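Local coordinates for protein PelD (PDB 4EU0) that binds the second messenger cyclic di-GMP and acts as an effector involved in pellicle formation by Pseudomonas aeruginosa, at residues Ser2-Ser6 with Leu34-Tyr38; Arg42-Arg48 with Leu60-Met66; Ala104-Val108 with Leu120-Met126. All coordinates share one frame; numbering follows the deposited sequence.

From the N terminus, interaction 1 comes first: residues 2-6, at the start of helix 2-16, meet 34-38 near the end of helix 28-39 and close a largely helical loop. The chain then enters strand 43-48, and interaction 2 closes a short excursion by pairing it with edge strand 61-63. Further on, interaction 3 closes the hairpin of strands 106-111 and 117-123. The three follow in series, none within another. Interactions 2 and 3 share one sheet, with G45 and Y47 probably hydrogen-bonded to A122 and L120. Helix 28-39 lies against that sheet, A36 packing on L63 and L35 on L121, and so ties interaction 1 to both.

Interaction 1: Ser2-Ser6 with Leu34-Tyr38; sequences SLRSS and LLAQY
The shortest polar bond here joins two hydroxyls, S6 OG and Y38 OH, 2.7 Å apart, and either could be the donor. S6 OG comes in at the edge of the Y38 ring and close to its plane, 3.4 Å from Y38 CE2, which suits a phenol, whose O-H prefers to lie in the plane of its ring. S6 swings its OG beside its own backbone N (chi1 -76°) and so presents it to the tyrosine, while S6 CB also touches Y38 OH, at 3.3 Å. The phenol spans much of the gap between the axes of 2-6 and 34-38, nearly antiparallel and 12.3 Å apart at their closest. Its oxygen also lies 2.9 Å from S2 O, but the angle is too poor for a hydrogen bond, and S2 O already accepts from S6 N in the helix. The methyl L34 CD2 also reaches S6 OG, at 3.9 Å, and gives the hydroxyl an apolar neighbour. Helix 133-150 packs against both segments, L142 touching L3 and Y38. R4 leaves the same helix as S6 in another direction to bond L233 O and line the cyclic di-GMP pocket. One hydroxyl pair therefore links the first turn of helix 2-16, which carries this ligand-lining arginine, to helix 28-39 of the GAF region, through a single bond whose direction could probably reverse, at a partly solvent-exposed surface.

Interaction 2: Arg42-Arg48 with Leu60-Met66; sequences RIAGLYR and LATLGEM
M66 carries its CG opposite its backbone N (chi1 -154°), then bends at chi2 and chi3, while Y47 holds its ring beside its own N (chi1 -51°), and the two side chains approach from opposite directions. M66 SD lies at the edge of the Y47 ring, 5.5 Å from the centroid and 80° off the normal, as in a Met-aromatic contact, but SD and Y47 OH are modelled too close, so its detail is doubtful. Higher up the methionine, M66 CG rests 3.1 Å from A44 O. G45 and T62 form a non-hydrogen-bonded pair, G45 CA lying 3.4 Å from A61 O. Backbone bonds join the strands: A44 and L63 exchange two, L63 N to A44 O being 2.8 Å. L46 N bonds A61 O, and L46 O takes L60 N at 2.8 Å nearly in line with its C=O. L60 and A61 thus both face L46, a classic beta bulge. L60 lays CD1 against the backbone at the far end, 3.5 Å from R48 N. At the other end I43 CG2 sits 3.4 Å from E65 O, and G64, turning at a positive phi, brings its CA to R42 O, a carbonyl buried here without a hydrogen-bond partner. A44, L46, A61 and L63 share one face of the sheet, where V31, L32 and A36 of helix 28-39 cover the last three. Y47 packs on L120 and A122 across the opposite face. Here the outermost strand 61-63 pairs antiparallel with 43-48 in a five-stranded sheet of order 2-1-5-4-3, the central sheet characteristic of a GAF domain.

Interaction 3: Ala104-Val108 with Leu120-Met126; sequences AAVCV and LLAVEQM. Unlike the reference sequence in segment 104-108: A104 (reference Leu), A105 (reference Gln).
V108 and L121 form the apolar centre, lying side by side and pointing alike, with V108 CG2 3.8 Å from L121 CD2. On the same face V106 meets M126, crossing it at about a right angle with V106 CG2 3.8 Å from M126 SD. M126 places CG between its backbone N and carbonyl carbon (chi1 47°), turning its sulfur to the valine; the place of its methyl is uncertain. F136 and A143 of helix 133-150 cover V106 and V108, while C107 on the opposite face packs on helix 74-82. Outward, V108 and L121 exchange a close pair of backbone bonds, each 2.7 Å between N and O, and V123 N bonds V106 O. The polar edge gathers at V123 O. A105 N approaches it almost head-on at 2.8 Å, A104 N comes from well off the carbonyl plane at 3.0 Å, and V106 N adds a weak, long bond. A105 and V106 both face V123 in a classic beta bulge. A104 and A105 differ from the reference sequence, but bond through backbone alone. Thus V123 O collects amides of the irregular strand end, while V106, V108 and L121 keep the regular backbone bonds among apolar groups.

Interaction 1: Ser2-Ser6 with Leu34-Tyr38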
ATOM      1  N   SER A   2      11.223   1.050  -8.313  1.00 31.12           N
ATOM      2  CA  SER A   2      10.355   1.290  -9.467  1.00 30.56           C
ATOM      3  C   SER A   2       8.875   1.107  -9.130  1.00 28.33           C
ATOM      4  O   SER A   2       8.041   1.897  -9.579  1.00 28.22           O
ATOM      5  CB  SER A   2      10.775   0.460 -10.695  1.00 32.29           C
ATOM      6  OG  SER A   2      11.628  -0.621 -10.348  1.00 34.35           O
ATOM      7  N   LEU A   3       8.561   0.092  -8.324  1.00 25.90           N
ATOM      8  CA  LEU A   3       7.191  -0.131  -7.861  1.00 24.07           C
ATOM      9  C   LEU A   3       6.665   1.069  -7.079  1.00 22.15           C
ATOM     10  O   LEU A   3       5.573   1.563  -7.364  1.00 21.65           O
ATOM     11  CB  LEU A   3       7.077  -1.407  -7.011  1.00 23.97           C
ATOM     12  CG  LEU A   3       5.684  -1.691  -6.430  1.00 24.45           C
ATOM     13  CD1 LEU A   3       4.659  -1.999  -7.520  1.00 26.56           C
ATOM     14  CD2 LEU A   3       5.728  -2.809  -5.395  1.00 25.60           C
ATOM     15  N   ARG A   4       7.445   1.533  -6.102  1.00 20.66           N
ATOM     16  CA  ARG A   4       7.040   2.678  -5.289  1.00 19.21           C
ATOM     17  C   ARG A   4       6.791   3.892  -6.186  1.00 19.57           C
ATOM     18  O   ARG A   4       5.765   4.548  -6.064  1.00 19.42           O
ATOM     19  CB  ARG A   4       8.094   3.017  -4.230  1.00 18.89           C
ATOM     20  CG  ARG A   4       8.349   1.937  -3.190  1.00 18.67           C
ATOM     21  CD  ARG A   4       9.038   2.527  -1.965  1.00 18.51           C
ATOM     22  NE  ARG A   4      10.362   3.082  -2.262  1.00 21.62           N
ATOM     23  CZ  ARG A   4      11.506   2.401  -2.247  1.00 23.47           C
ATOM     24  NH1 ARG A   4      11.531   1.107  -1.960  1.00 23.75           N
ATOM     25  NH2 ARG A   4      12.645   3.023  -2.531  1.00 26.62           N
ATOM     26  N   SER A   5       7.721   4.171  -7.095  1.00 20.57           N
ATOM     27  CA  SER A   5       7.559   5.313  -8.003  1.00 21.24           C
ATOM     28  C   SER A   5       6.344   5.150  -8.917  1.00 21.23           C
ATOM     29  O   SER A   5       5.623   6.107  -9.158  1.00 21.42           O
ATOM     30  CB  SER A   5       8.834   5.571  -8.812  1.00 22.99           C
ATOM     31  OG  SER A   5       9.812   6.175  -7.990  1.00 24.43           O
ATOM     32  N   SER A   6       6.100   3.932  -9.402  1.00 20.76           N
ATOM     33  CA  SER A   6       4.893   3.656 -10.193  1.00 20.79           C
ATOM     34  C   SER A   6       3.607   3.958  -9.432  1.00 19.83           C
ATOM     35  O   SER A   6       2.688   4.571  -9.967  1.00 19.87           O
ATOM     36  CB  SER A   6       4.870   2.200 -10.648  1.00 20.88           C
ATOM     37  OG  SER A   6       5.764   2.014 -11.723  1.00 23.08           O
ATOM     38  N   LEU A  34       0.345   0.061 -16.644  1.00 26.95           N
ATOM     39  CA  LEU A  34       1.192  -0.322 -15.514  1.00 25.52           C
ATOM     40  C   LEU A  34       1.297  -1.841 -15.391  1.00 24.67           C
ATOM     41  O   LEU A  34       2.401  -2.385 -15.286  1.00 24.41           O
ATOM     42  CB  LEU A  34       0.669   0.282 -14.210  1.00 24.87           C
ATOM     43  CG  LEU A  34       0.993   1.736 -13.865  1.00 25.78           C
ATOM     44  CD1 LEU A  34       0.350   2.093 -12.523  1.00 26.29           C
ATOM     45  CD2 LEU A  34       2.497   1.967 -13.815  1.00 27.30           C
ATOM     46  N   LEU A  35       0.150  -2.517 -15.412  1.00 24.33           N
ATOM     47  CA  LEU A  35       0.116  -3.977 -15.353  1.00 23.73           C
ATOM     48  C   LEU A  35       0.839  -4.598 -16.547  1.00 24.73           C
ATOM     49  O   LEU A  35       1.539  -5.604 -16.398  1.00 24.42           O
ATOM     50  CB  LEU A  35      -1.327  -4.486 -15.246  1.00 23.67           C
ATOM     51  CG  LEU A  35      -1.996  -4.271 -13.875  1.00 22.92           C
ATOM     52  CD1 LEU A  35      -3.502  -4.265 -13.999  1.00 23.17           C
ATOM     53  CD2 LEU A  35      -1.536  -5.339 -12.877  1.00 22.11           C
ATOM     54  N   ALA A  36       0.671  -3.986 -17.720  1.00 26.22           N
ATOM     55  CA  ALA A  36       1.349  -4.424 -18.950  1.00 28.02           C
ATOM     56  C   ALA A  36       2.869  -4.298 -18.855  1.00 28.68           C
ATOM     57  O   ALA A  36       3.597  -5.195 -19.296  1.00 29.37           O
ATOM     58  CB  ALA A  36       0.827  -3.650 -20.153  1.00 29.16           C
ATOM     59  N   GLN A  37       3.326  -3.185 -18.280  1.00 28.81           N
ATOM     60  CA  GLN A  37       4.748  -2.902 -18.065  1.00 29.69           C
ATOM     61  C   GLN A  37       5.403  -3.971 -17.190  1.00 28.49           C
ATOM     62  O   GLN A  37       6.401  -4.576 -17.580  1.00 28.99           O
ATOM     63  CB  GLN A  37       4.909  -1.505 -17.435  1.00 29.76           C
ATOM     64  CG  GLN A  37       6.335  -1.088 -17.048  1.00 31.91           C
ATOM     65  CD  GLN A  37       6.366   0.149 -16.142  1.00 33.59           C
ATOM     66  OE1 GLN A  37       5.345   0.812 -15.932  1.00 33.69           O
ATOM     67  NE2 GLN A  37       7.541   0.460 -15.600  1.00 35.16           N
ATOM     68  N   TYR A  38       4.821  -4.219 -16.020  1.00 26.78           N
ATOM     69  CA  TYR A  38       5.411  -5.153 -15.060  1.00 26.11           C
ATOM     70  C   TYR A  38       5.296  -6.630 -15.470  1.00 26.13           C
ATOM     71  O   TYR A  38       6.172  -7.434 -15.141  1.00 26.11           O
ATOM     72  CB  TYR A  38       4.841  -4.898 -13.662  1.00 25.14           C
ATOM     73  CG  TYR A  38       5.420  -3.668 -12.994  1.00 26.07           C
ATOM     74  CD1 TYR A  38       6.403  -3.788 -12.009  1.00 28.13           C
ATOM     75  CD2 TYR A  38       4.993  -2.386 -13.345  1.00 27.52           C
ATOM     76  CE1 TYR A  38       6.941  -2.671 -11.392  1.00 29.72           C
ATOM     77  CE2 TYR A  38       5.527  -1.256 -12.733  1.00 29.21           C
ATOM     78  CZ  TYR A  38       6.499  -1.408 -11.756  1.00 30.45           C
ATOM     79  OH  TYR A  38       7.032  -0.306 -11.134  1.00 32.06           O
TER

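Interaction 2: Arg42-Arg48 with Leu60-Met66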
ATOM      1  N   ARG A  42       1.400  -8.650 -23.692  1.00 31.50           N
ATOM      2  CA  ARG A  42       1.250  -8.293 -25.098  1.00 33.72           C
ATOM      3  C   ARG A  42      -0.217  -8.151 -25.518  1.00 33.94           C
ATOM      4  O   ARG A  42      -0.561  -7.229 -26.264  1.00 35.33           O
ATOM      5  CB  ARG A  42       2.006  -9.276 -26.001  1.00 35.27           C
ATOM      6  CG  ARG A  42       2.196  -8.802 -27.448  1.00 39.63           C
ATOM      7  CD  ARG A  42       2.947  -7.466 -27.514  1.00 43.02           C
ATOM      8  NE  ARG A  42       3.404  -7.141 -28.864  1.00 46.82           N
ATOM      9  CZ  ARG A  42       2.673  -6.529 -29.794  1.00 49.15           C
ATOM     10  NH1 ARG A  42       1.423  -6.158 -29.545  1.00 48.96           N
ATOM     11  NH2 ARG A  42       3.198  -6.289 -30.987  1.00 52.15           N
ATOM     12  N   ILE A  43      -1.069  -9.067 -25.055  1.00 32.64           N
ATOM     13  CA  ILE A  43      -2.514  -8.945 -25.268  1.00 32.61           C
ATOM     14  C   ILE A  43      -3.262  -9.161 -23.954  1.00 30.82           C
ATOM     15  O   ILE A  43      -3.132 -10.211 -23.316  1.00 29.88           O
ATOM     16  CB  ILE A  43      -3.073  -9.903 -26.366  1.00 34.14           C
ATOM     17  CG1 ILE A  43      -2.155  -9.963 -27.593  1.00 35.47           C
ATOM     18  CG2 ILE A  43      -4.468  -9.446 -26.798  1.00 35.13           C
ATOM     19  CD1 ILE A  43      -2.561 -11.017 -28.629  1.00 37.68           C
ATOM     20  N   ALA A  44      -4.046  -8.156 -23.561  1.00 30.27           N
ATOM     21  CA  ALA A  44      -4.748  -8.170 -22.279  1.00 28.38           C
ATOM     22  C   ALA A  44      -5.934  -7.205 -22.268  1.00 28.65           C
ATOM     23  O   ALA A  44      -6.094  -6.388 -23.183  1.00 29.67           O
ATOM     24  CB  ALA A  44      -3.780  -7.833 -21.138  1.00 26.57           C
ATOM     25  N   GLY A  45      -6.754  -7.307 -21.224  1.00 27.47           N
ATOM     26  CA  GLY A  45      -7.898  -6.420 -21.034  1.00 27.64           C
ATOM     27  C   GLY A  45      -8.167  -6.168 -19.564  1.00 26.12           C
ATOM     28  O   GLY A  45      -7.867  -7.013 -18.712  1.00 24.21           O
ATOM     29  N   LEU A  46      -8.727  -4.997 -19.271  1.00 26.46           N
ATOM     30  CA  LEU A  46      -9.105  -4.630 -17.908  1.00 25.93           C
ATOM     31  C   LEU A  46     -10.616  -4.447 -17.816  1.00 27.29           C
ATOM     32  O   LEU A  46     -11.204  -3.710 -18.607  1.00 29.18           O
ATOM     33  CB  LEU A  46      -8.398  -3.345 -17.486  1.00 25.15           C
ATOM     34  CG  LEU A  46      -8.536  -2.917 -16.020  1.00 23.84           C
ATOM     35  CD1 LEU A  46      -7.810  -3.872 -15.066  1.00 23.88           C
ATOM     36  CD2 LEU A  46      -8.010  -1.507 -15.852  1.00 24.73           C
ATOM     37  N   TYR A  47     -11.231  -5.120 -16.846  1.00 27.48           N
ATOM     38  CA  TYR A  47     -12.697  -5.155 -16.719  1.00 28.83           C
ATOM     39  C   TYR A  47     -13.157  -4.795 -15.313  1.00 28.84           C
ATOM     40  O   TYR A  47     -12.481  -5.108 -14.342  1.00 27.29           O
ATOM     41  CB  TYR A  47     -13.218  -6.549 -17.078  1.00 29.43           C
ATOM     42  CG  TYR A  47     -12.689  -7.057 -18.399  1.00 29.82           C
ATOM     43  CD1 TYR A  47     -13.366  -6.795 -19.581  1.00 31.26           C
ATOM     44  CD2 TYR A  47     -11.488  -7.771 -18.466  1.00 28.84           C
ATOM     45  CE1 TYR A  47     -12.885  -7.248 -20.796  1.00 31.98           C
ATOM     46  CE2 TYR A  47     -10.992  -8.219 -19.680  1.00 28.62           C
ATOM     47  CZ  TYR A  47     -11.700  -7.956 -20.838  1.00 31.01           C
ATOM     48  OH  TYR A  47     -11.228  -8.402 -22.048  1.00 30.88           O
ATOM     49  N   ARG A  48     -14.311  -4.139 -15.206  1.00 30.50           N
ATOM     50  CA  ARG A  48     -14.900  -3.862 -13.901  1.00 30.55           C
ATOM     51  C   ARG A  48     -15.544  -5.128 -13.344  1.00 30.44           C
ATOM     52  O   ARG A  48     -16.161  -5.894 -14.081  1.00 31.15           O
ATOM     53  CB  ARG A  48     -15.937  -2.736 -13.987  1.00 32.34           C
ATOM     54  CG  ARG A  48     -16.625  -2.423 -12.659  1.00 33.75           C
ATOM     55  CD  ARG A  48     -17.775  -1.430 -12.806  1.00 39.16           C
ATOM     56  NE  ARG A  48     -17.328  -0.114 -13.265  1.00 42.60           N
ATOM     57  CZ  ARG A  48     -16.775   0.822 -12.495  1.00 43.31           C
ATOM     58  NH1 ARG A  48     -16.570   0.616 -11.195  1.00 43.11           N
ATOM     59  NH2 ARG A  48     -16.415   1.979 -13.033  1.00 45.12           N
ATOM     60  N   LEU A  60     -12.838  -1.971 -20.037  1.00 42.97           N
ATOM     61  CA  LEU A  60     -12.486  -0.615 -19.628  1.00 42.66           C
ATOM     62  C   LEU A  60     -11.284  -0.108 -20.411  1.00 42.78           C
ATOM     63  O   LEU A  60     -11.162   1.092 -20.668  1.00 43.59           O
ATOM     64  CB  LEU A  60     -12.189  -0.559 -18.124  1.00 40.85           C
ATOM     65  CG  LEU A  60     -13.308  -0.943 -17.156  1.00 40.91           C
ATOM     66  CD1 LEU A  60     -12.757  -1.107 -15.750  1.00 39.16           C
ATOM     67  CD2 LEU A  60     -14.430   0.085 -17.181  1.00 42.92           C
ATOM     68  N   ALA A  61     -10.399  -1.040 -20.767  1.00 41.90           N
ATOM     69  CA  ALA A  61      -9.193  -0.766 -21.548  1.00 42.20           C
ATOM     70  C   ALA A  61      -8.647  -2.082 -22.092  1.00 41.90           C
ATOM     71  O   ALA A  61      -8.805  -3.133 -21.462  1.00 40.63           O
ATOM     72  CB  ALA A  61      -8.138  -0.062 -20.700  1.00 40.94           C
ATOM     73  N   THR A  62      -8.015  -2.016 -23.265  1.00 43.02           N
ATOM     74  CA  THR A  62      -7.459  -3.202 -23.921  1.00 43.13           C
ATOM     75  C   THR A  62      -6.019  -2.987 -24.401  1.00 43.31           C
ATOM     76  O   THR A  62      -5.614  -1.865 -24.709  1.00 44.01           O
ATOM     77  CB  THR A  62      -8.325  -3.657 -25.114  1.00 44.94           C
ATOM     78  OG1 THR A  62      -8.364  -2.627 -26.107  1.00 47.02           O
ATOM     79  CG2 THR A  62      -9.741  -3.977 -24.667  1.00 45.00           C
ATOM     80  N   LEU A  63      -5.256  -4.075 -24.441  1.00 42.81           N
ATOM     81  CA  LEU A  63      -3.892  -4.066 -24.959  1.00 43.59           C
ATOM     82  C   LEU A  63      -3.754  -5.177 -25.992  1.00 44.72           C
ATOM     83  O   LEU A  63      -4.198  -6.300 -25.759  1.00 43.94           O
ATOM     84  CB  LEU A  63      -2.873  -4.259 -23.826  1.00 41.75           C
ATOM     85  CG  LEU A  63      -1.396  -4.386 -24.224  1.00 42.69           C
ATOM     86  CD1 LEU A  63      -0.758  -3.020 -24.456  1.00 44.14           C
ATOM     87  CD2 LEU A  63      -0.620  -5.169 -23.177  1.00 40.94           C
ATOM     88  N   GLY A  64      -3.142  -4.853 -27.130  1.00 46.77           N
ATOM     89  CA  GLY A  64      -3.014  -5.792 -28.243  1.00 48.59           C
ATOM     90  C   GLY A  64      -4.358  -6.067 -28.889  1.00 49.97           C
ATOM     91  O   GLY A  64      -5.326  -5.335 -28.657  1.00 50.13           O
ATOM     92  N   GLU A  65      -4.421  -7.127 -29.691  1.00 51.23           N
ATOM     93  CA  GLU A  65      -5.661  -7.513 -30.362  1.00 52.84           C
ATOM     94  C   GLU A  65      -6.528  -8.323 -29.398  1.00 51.38           C
ATOM     95  O   GLU A  65      -6.566  -9.554 -29.449  1.00 50.97           O
ATOM     96  CB  GLU A  65      -5.363  -8.292 -31.649  1.00 54.57           C
ATOM     97  CG  GLU A  65      -6.182  -7.840 -32.856  1.00 57.85           C
ATOM     98  CD  GLU A  65      -5.903  -6.394 -33.247  1.00 60.03           C
ATOM     99  OE1 GLU A  65      -4.715  -6.014 -33.343  1.00 60.38           O
ATOM    100  OE2 GLU A  65      -6.872  -5.637 -33.452  1.00 61.74           O
ATOM    101  N   MET A  66      -7.217  -7.598 -28.520  1.00 50.90           N
ATOM    102  CA  MET A  66      -7.965  -8.163 -27.400  1.00 49.82           C
ATOM    103  C   MET A  66      -9.281  -8.828 -27.825  1.00 50.66           C
ATOM    104  O   MET A  66     -10.201  -8.142 -28.270  1.00 52.10           O
ATOM    105  CB  MET A  66      -8.255  -7.041 -26.399  1.00 49.18           C
ATOM    106  CG  MET A  66      -8.451  -7.462 -24.959  1.00 48.61           C
ATOM    107  SD  MET A  66      -9.992  -8.308 -24.568  1.00 52.49           S
ATOM    108  CE  MET A  66     -11.244  -7.196 -25.217  1.00 53.59           C
TER

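Interaction 3: Ala104-Val108 with Leu120-Met126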
ATOM      1  N   ALA A 104      -6.510 -15.889 -22.106  1.00 32.75           N
ATOM      2  CA  ALA A 104      -6.769 -17.167 -21.460  1.00 32.23           C
ATOM      3  C   ALA A 104      -5.492 -17.766 -20.863  1.00 31.33           C
ATOM      4  O   ALA A 104      -5.380 -18.985 -20.708  1.00 32.06           O
ATOM      5  CB  ALA A 104      -7.419 -18.124 -22.443  1.00 33.77           C
ATOM      6  N   ALA A 105      -4.538 -16.896 -20.528  1.00 29.88           N
ATOM      7  CA  ALA A 105      -3.279 -17.303 -19.903  1.00 28.98           C
ATOM      8  C   ALA A 105      -3.276 -17.052 -18.395  1.00 27.47           C
ATOM      9  O   ALA A 105      -2.962 -17.950 -17.611  1.00 27.34           O
ATOM     10  CB  ALA A 105      -2.106 -16.584 -20.555  1.00 29.08           C
ATOM     11  N   VAL A 106      -3.595 -15.821 -18.001  1.00 26.19           N
ATOM     12  CA  VAL A 106      -3.621 -15.424 -16.590  1.00 24.91           C
ATOM     13  C   VAL A 106      -4.801 -14.494 -16.338  1.00 24.17           C
ATOM     14  O   VAL A 106      -5.120 -13.633 -17.169  1.00 24.58           O
ATOM     15  CB  VAL A 106      -2.313 -14.694 -16.146  1.00 23.94           C
ATOM     16  CG1 VAL A 106      -2.348 -14.380 -14.646  1.00 23.63           C
ATOM     17  CG2 VAL A 106      -1.089 -15.518 -16.443  1.00 25.58           C
ATOM     18  N   CYS A 107      -5.452 -14.688 -15.193  1.00 23.18           N
ATOM     19  CA  CYS A 107      -6.414 -13.729 -14.674  1.00 22.45           C
ATOM     20  C   CYS A 107      -5.933 -13.164 -13.346  1.00 20.73           C
ATOM     21  O   CYS A 107      -5.590 -13.923 -12.436  1.00 20.10           O
ATOM     22  CB  CYS A 107      -7.773 -14.390 -14.489  1.00 23.24           C
ATOM     23  SG  CYS A 107      -8.669 -14.546 -16.007  1.00 27.19           S
ATOM     24  N   VAL A 108      -5.905 -11.836 -13.242  1.00 19.70           N
ATOM     25  CA  VAL A 108      -5.461 -11.175 -12.010  1.00 18.58           C
ATOM     26  C   VAL A 108      -6.570 -10.259 -11.476  1.00 18.94           C
ATOM     27  O   VAL A 108      -6.919  -9.268 -12.121  1.00 19.35           O
ATOM     28  CB  VAL A 108      -4.149 -10.347 -12.196  1.00 18.00           C
ATOM     29  CG1 VAL A 108      -3.545  -9.999 -10.843  1.00 16.91           C
ATOM     30  CG2 VAL A 108      -3.119 -11.107 -13.035  1.00 17.40           C
ATOM     31  N   LEU A 120     -10.778  -6.731 -12.893  1.00 23.46           N
ATOM     32  CA  LEU A 120     -10.141  -7.959 -13.338  1.00 23.05           C
ATOM     33  C   LEU A 120      -9.169  -7.654 -14.479  1.00 22.47           C
ATOM     34  O   LEU A 120      -9.529  -6.972 -15.434  1.00 23.32           O
ATOM     35  CB  LEU A 120     -11.235  -8.938 -13.789  1.00 24.62           C
ATOM     36  CG  LEU A 120     -10.936 -10.298 -14.418  1.00 25.85           C
ATOM     37  CD1 LEU A 120     -12.212 -11.128 -14.431  1.00 29.62           C
ATOM     38  CD2 LEU A 120     -10.445 -10.125 -15.823  1.00 29.24           C
ATOM     39  N   LEU A 121      -7.938  -8.150 -14.367  1.00 21.12           N
ATOM     40  CA  LEU A 121      -7.002  -8.157 -15.491  1.00 21.44           C
ATOM     41  C   LEU A 121      -7.065  -9.534 -16.148  1.00 21.93           C
ATOM     42  O   LEU A 121      -6.778 -10.536 -15.495  1.00 22.13           O
ATOM     43  CB  LEU A 121      -5.563  -7.871 -15.026  1.00 19.76           C
ATOM     44  CG  LEU A 121      -4.436  -8.045 -16.056  1.00 20.36           C
ATOM     45  CD1 LEU A 121      -4.459  -6.934 -17.086  1.00 21.47           C
ATOM     46  CD2 LEU A 121      -3.067  -8.119 -15.386  1.00 18.53           C
ATOM     47  N   ALA A 122      -7.458  -9.576 -17.423  1.00 23.43           N
ATOM     48  CA  ALA A 122      -7.510 -10.820 -18.190  1.00 24.16           C
ATOM     49  C   ALA A 122      -6.421 -10.797 -19.248  1.00 24.75           C
ATOM     50  O   ALA A 122      -6.414  -9.931 -20.121  1.00 25.65           O
ATOM     51  CB  ALA A 122      -8.883 -10.999 -18.842  1.00 25.30           C
ATOM     52  N   VAL A 123      -5.486 -11.735 -19.151  1.00 24.72           N
ATOM     53  CA  VAL A 123      -4.350 -11.767 -20.072  1.00 25.37           C
ATOM     54  C   VAL A 123      -4.503 -12.902 -21.074  1.00 26.88           C
ATOM     55  O   VAL A 123      -4.573 -14.070 -20.690  1.00 26.80           O
ATOM     56  CB  VAL A 123      -3.007 -11.904 -19.327  1.00 24.46           C
ATOM     57  CG1 VAL A 123      -1.854 -11.941 -20.327  1.00 24.99           C
ATOM     58  CG2 VAL A 123      -2.819 -10.758 -18.328  1.00 23.88           C
ATOM     59  N   GLU A 124      -4.563 -12.543 -22.355  1.00 28.38           N
ATOM     60  CA  GLU A 124      -4.636 -13.520 -23.431  1.00 30.12           C
ATOM     61  C   GLU A 124      -3.253 -13.950 -23.914  1.00 30.39           C
ATOM     62  O   GLU A 124      -3.060 -15.103 -24.291  1.00 31.13           O
ATOM     63  CB  GLU A 124      -5.501 -13.032 -24.603  1.00 31.90           C
ATOM     64  CG  GLU A 124      -5.834 -11.546 -24.621  1.00 33.35           C
ATOM     65  CD  GLU A 124      -7.160 -11.201 -23.938  1.00 35.38           C
ATOM     66  OE1 GLU A 124      -7.824 -12.120 -23.403  1.00 37.88           O
ATOM     67  OE2 GLU A 124      -7.542 -10.002 -23.951  1.00 30.79           O
ATOM     68  N   GLN A 125      -2.296 -13.023 -23.885  1.00 30.11           N
ATOM     69  CA  GLN A 125      -0.941 -13.316 -24.344  1.00 30.79           C
ATOM     70  C   GLN A 125       0.137 -12.560 -23.568  1.00 29.47           C
ATOM     71  O   GLN A 125       0.120 -11.332 -23.464  1.00 29.21           O
ATOM     72  CB  GLN A 125      -0.809 -13.029 -25.846  1.00 32.74           C
ATOM     73  CG  GLN A 125       0.519 -13.484 -26.468  1.00 35.31           C
ATOM     74  CD  GLN A 125       0.731 -12.928 -27.860  1.00 38.66           C
ATOM     75  OE1 GLN A 125      -0.063 -13.172 -28.768  1.00 41.44           O
ATOM     76  NE2 GLN A 125       1.823 -12.188 -28.041  1.00 40.51           N
ATOM     77  N   MET A 126       1.080 -13.322 -23.028  1.00 29.05           N
ATOM     78  CA  MET A 126       2.324 -12.788 -22.491  1.00 28.28           C
ATOM     79  C   MET A 126       3.419 -13.760 -22.914  1.00 29.28           C
ATOM     80  O   MET A 126       3.137 -14.943 -23.102  1.00 29.42           O
ATOM     81  CB  MET A 126       2.262 -12.673 -20.964  1.00 26.68           C
ATOM     82  CG  MET A 126       1.727 -13.920 -20.284  1.00 27.21           C
ATOM     83  SD  MET A 126       1.549 -13.740 -18.503  1.00 25.50           S
ATOM     84  CE  MET A 126       0.236 -12.568 -18.286  1.00 28.92           C
TER